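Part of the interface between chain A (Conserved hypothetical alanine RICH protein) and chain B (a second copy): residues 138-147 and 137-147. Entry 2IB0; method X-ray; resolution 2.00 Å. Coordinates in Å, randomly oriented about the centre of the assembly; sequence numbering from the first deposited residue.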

# COMPACT_ATOMS: atom_id res chain seq x y z
N ALA A 138 -2.01 -3.29 3.05
CA ALA A 138 -3.07 -2.56 2.32
C ALA A 138 -3.72 -3.31 1.16
O ALA A 138 -4.91 -3.23 0.97
N VAL A 139 -2.92 -3.97 0.32
CA VAL A 139 -3.45 -4.78 -0.77
C VAL A 139 -4.21 -5.98 -0.15
O VAL A 139 -5.36 -6.29 -0.55
N MET A 140 -3.66 -6.59 0.90
CA MET A 140 -4.39 -7.69 1.58
C MET A 140 -5.76 -7.29 2.12
O MET A 140 -6.74 -8.03 1.94
N ALA A 141 -5.83 -6.15 2.81
CA ALA A 141 -7.09 -5.56 3.30
C ALA A 141 -8.09 -5.32 2.16
O ALA A 141 -9.29 -5.62 2.32
N THR A 142 -7.64 -4.78 1.02
CA THR A 142 -8.59 -4.53 -0.05
C THR A 142 -9.13 -5.87 -0.59
O THR A 142 -10.28 -5.96 -0.98
N ARG A 143 -8.27 -6.89 -0.68
CA ARG A 143 -8.71 -8.22 -1.11
C ARG A 143 -9.77 -8.86 -0.17
O ARG A 143 -10.71 -9.48 -0.64
N TRP A 144 -9.63 -8.70 1.13
CA TRP A 144 -10.64 -9.19 2.08
C TRP A 144 -11.93 -8.36 2.08
O TRP A 144 -13.00 -8.91 2.29
N ASN A 145 -11.81 -7.05 1.81
CA ASN A 145 -12.95 -6.18 1.66
C ASN A 145 -13.76 -6.52 0.40
O ASN A 145 -14.98 -6.38 0.38
N ARG A 146 -13.06 -6.95 -0.64
CA ARG A 146 -13.68 -7.43 -1.85
C ARG A 146 -14.42 -8.75 -1.57
O ARG A 146 -15.51 -8.96 -2.09
N VAL A 147 -13.84 -9.62 -0.74
CA VAL A 147 -14.58 -10.79 -0.25
C VAL A 147 -15.86 -10.39 0.51
O VAL A 147 -16.96 -10.87 0.18
N SER B 137 -1.04 3.66 -5.18
CA SER B 137 -0.70 3.24 -6.55
C SER B 137 -0.83 1.74 -6.71
O SER B 137 -1.48 1.27 -7.63
N ALA B 138 -0.27 1.00 -5.75
CA ALA B 138 -0.33 -0.45 -5.71
C ALA B 138 -1.76 -0.95 -5.60
O ALA B 138 -2.11 -1.93 -6.25
N VAL B 139 -2.55 -0.34 -4.72
CA VAL B 139 -3.94 -0.73 -4.57
C VAL B 139 -4.68 -0.44 -5.88
O VAL B 139 -5.48 -1.25 -6.35
N MET B 140 -4.39 0.69 -6.49
CA MET B 140 -5.08 1.04 -7.72
C MET B 140 -4.72 0.02 -8.85
O MET B 140 -5.61 -0.47 -9.56
N ALA B 141 -3.44 -0.35 -8.99
CA ALA B 141 -3.05 -1.38 -9.94
C ALA B 141 -3.80 -2.70 -9.72
O ALA B 141 -4.28 -3.31 -10.68
N THR B 142 -3.95 -3.14 -8.47
CA THR B 142 -4.70 -4.36 -8.22
C THR B 142 -6.17 -4.25 -8.65
O THR B 142 -6.70 -5.17 -9.22
N ARG B 143 -6.80 -3.11 -8.39
CA ARG B 143 -8.19 -2.90 -8.75
C ARG B 143 -8.40 -2.94 -10.27
O ARG B 143 -9.38 -3.51 -10.75
N TRP B 144 -7.46 -2.40 -11.03
CA TRP B 144 -7.57 -2.43 -12.50
C TRP B 144 -7.15 -3.78 -13.01
O TRP B 144 -7.57 -4.22 -14.08
N ASN B 145 -6.32 -4.47 -12.24
CA ASN B 145 -5.95 -5.82 -12.62
C ASN B 145 -7.09 -6.84 -12.48
O ASN B 145 -7.13 -7.86 -13.20
N ARG B 146 -8.02 -6.55 -11.58
CA ARG B 146 -9.26 -7.29 -11.49
C ARG B 146 -10.28 -6.93 -12.59
O ARG B 146 -11.19 -7.72 -12.88
N VAL B 147 -10.11 -5.76 -13.23
CA VAL B 147 -10.88 -5.38 -14.44
C VAL B 147 -10.48 -6.27 -15.66
O VAL B 147 -11.35 -6.88 -16.31

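Two arginines of like charge meet head to head across this contact: NH1 of R146(A) lies 3.1 Å from NH1 of R146(B), and because both atoms are donors the approach is not a hydrogen bond. Each guanidinium meets the other's NH1 at its edge, near its plane, so the groups do not stack. The two helices run at 37° to one another in the same general direction, with axes 9.7 Å apart at closest approach, and equivalent residues face each other in near-symmetric fashion. The backbones come nearest at V139, where CA of V139(A) and CA of V139(B) are 5.6 Å apart.

Here the packing is apolar. Both valines leave their helices sideways in the t rotamer (chi1 163° in each), and CG2 of V139(A) touches CG2 of V139(B) at 4.0 Å. The same methyls reach the neighbouring alanines, whose CB atoms point toward the partner: CB of A138(A) is 4.2 Å from CG2 of V139(B), and CG2 of V139(A) is 4.2 Å from CB of A138(B). The other valine methyl meets threonine one turn further on, with CG1 of V139(A) 4.0 Å from CG2 of T142(B) and CG1 of V139(B) 3.8 Å from CG2 of T142(A).

Both threonines point toward the partner in the p rotamer, which lets each hydroxyl donate back to its own helix: OG1 of T142(A) to O of V139(A) at 2.8 Å, and OG1 of T142(B) to O of V139(B) at 2.7 Å. The hydroxyls face each other across the contact, but OG1 of T142(A) and OG1 of T142(B), 4.4 Å apart, are too distant to bond. No hydrogen bond joins the stretches.

Beyond the threonines the arginines take over. R146(A) and R146(B) each lose 86 Å² to the opposing stretch, yet they extend differently: R146(A) is t, t, m through chi3, whereas R146(B) starts as m and has chi2 and chi3 between wells (-142° and 139°). Each crosses to the aliphatic part of the partner's R143, with NH2 of R146(A) 3.3 Å from CG of R143(B) and NH1 of R146(B) 3.6 Å from CG of R143(A). The R143 side chains match closely, both m, t, p. Positive charge also gathers here, since NE of R143(A) is 3.9 Å from NH1 of R146(B), with no acidic side chain in either stretch to balance it.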

# COMPACT_ATOMS: atom_id res chain seq x y z
CB ALA A 138 -2.52 -1.28 1.80
CB VAL A 139 -2.32 -5.19 -1.72
CG1 VAL A 139 -2.75 -6.34 -2.61
CG2 VAL A 139 -1.84 -3.94 -2.58
CB MET A 140 -3.58 -8.35 2.70
CG MET A 140 -2.62 -9.49 2.26
SD MET A 140 -3.33 -10.88 1.30
CE MET A 140 -4.83 -10.97 2.03
CB ALA A 141 -6.85 -4.24 4.13
CB THR A 142 -8.00 -3.71 -1.26
OG1 THR A 142 -7.09 -4.55 -1.98
CG2 THR A 142 -7.26 -2.50 -0.81
CB ARG A 143 -7.50 -9.17 -1.23
CG ARG A 143 -6.59 -8.71 -2.31
CD ARG A 143 -5.32 -9.59 -2.51
NE ARG A 143 -5.70 -10.92 -2.99
CZ ARG A 143 -4.95 -12.03 -2.91
NH1 ARG A 143 -3.72 -12.02 -2.35
NH2 ARG A 143 -5.44 -13.17 -3.39
CB TRP A 144 -10.06 -9.29 3.49
CG TRP A 144 -9.18 -10.48 3.66
CD1 TRP A 144 -7.80 -10.50 3.69
CD2 TRP A 144 -9.61 -11.85 3.83
NE1 TRP A 144 -7.35 -11.80 3.85
CE2 TRP A 144 -8.44 -12.65 3.96
CE3 TRP A 144 -10.88 -12.47 3.90
CZ2 TRP A 144 -8.50 -14.06 4.15
CZ3 TRP A 144 -10.93 -13.89 4.10
CH2 TRP A 144 -9.74 -14.65 4.21
CB ASN A 145 -12.48 -4.74 1.58
CG ASN A 145 -12.50 -4.04 2.92
OD1 ASN A 145 -11.52 -3.34 3.31
ND2 ASN A 145 -13.62 -4.18 3.65
CB ARG A 146 -12.61 -7.62 -2.93
CG ARG A 146 -13.13 -7.87 -4.30
CD ARG A 146 -11.97 -7.62 -5.30
NE ARG A 146 -11.63 -6.19 -5.41
CZ ARG A 146 -10.39 -5.67 -5.44
NH1 ARG A 146 -9.31 -6.44 -5.37
NH2 ARG A 146 -10.24 -4.36 -5.53
CB VAL A 147 -13.64 -11.73 0.60
CG1 VAL A 147 -14.45 -12.88 1.22
CG2 VAL A 147 -12.54 -12.30 -0.31
CB SER B 137 0.71 3.69 -6.97
OG SER B 137 0.83 5.10 -6.96
CB ALA B 138 0.47 -0.97 -4.55
CB VAL B 139 -4.62 -0.05 -3.39
CG1 VAL B 139 -6.12 -0.16 -3.53
CG2 VAL B 139 -4.16 -0.68 -2.02
CB MET B 140 -4.76 2.50 -8.07
CG MET B 140 -5.77 3.20 -8.92
SD MET B 140 -7.54 3.05 -8.57
CE MET B 140 -7.85 4.20 -7.28
CB ALA B 141 -1.58 -1.58 -9.91
CB THR B 142 -4.59 -4.84 -6.75
OG1 THR B 142 -5.19 -3.87 -5.91
CG2 THR B 142 -3.14 -5.02 -6.36
CB ARG B 143 -8.68 -1.58 -8.15
CG ARG B 143 -8.75 -1.60 -6.61
CD ARG B 143 -9.24 -0.27 -6.10
NE ARG B 143 -10.64 -0.04 -6.47
CZ ARG B 143 -11.28 1.12 -6.39
NH1 ARG B 143 -10.66 2.22 -5.95
NH2 ARG B 143 -12.56 1.19 -6.76
CB TRP B 144 -6.69 -1.37 -13.11
CG TRP B 144 -7.33 -0.06 -13.10
CD1 TRP B 144 -7.05 0.97 -12.25
CD2 TRP B 144 -8.34 0.41 -14.02
NE1 TRP B 144 -7.83 2.06 -12.58
CE2 TRP B 144 -8.64 1.74 -13.65
CE3 TRP B 144 -9.05 -0.19 -15.09
CZ2 TRP B 144 -9.61 2.52 -14.31
CZ3 TRP B 144 -10.04 0.61 -15.79
CH2 TRP B 144 -10.30 1.94 -15.38
CB ASN B 145 -4.73 -6.27 -11.87
CG ASN B 145 -3.96 -7.28 -12.63
OD1 ASN B 145 -3.94 -8.47 -12.25
ND2 ASN B 145 -3.36 -6.86 -13.73
CB ARG B 146 -9.82 -7.21 -10.06
CG ARG B 146 -8.85 -7.88 -9.05
CD ARG B 146 -9.56 -8.66 -7.94
NE ARG B 146 -8.95 -9.97 -7.58
CZ ARG B 146 -8.46 -10.31 -6.37
NH1 ARG B 146 -8.44 -9.45 -5.36
NH2 ARG B 146 -7.97 -11.53 -6.19
CB VAL B 147 -10.79 -3.86 -14.74
CG1 VAL B 147 -11.46 -3.44 -16.14
CG2 VAL B 147 -11.41 -3.06 -13.61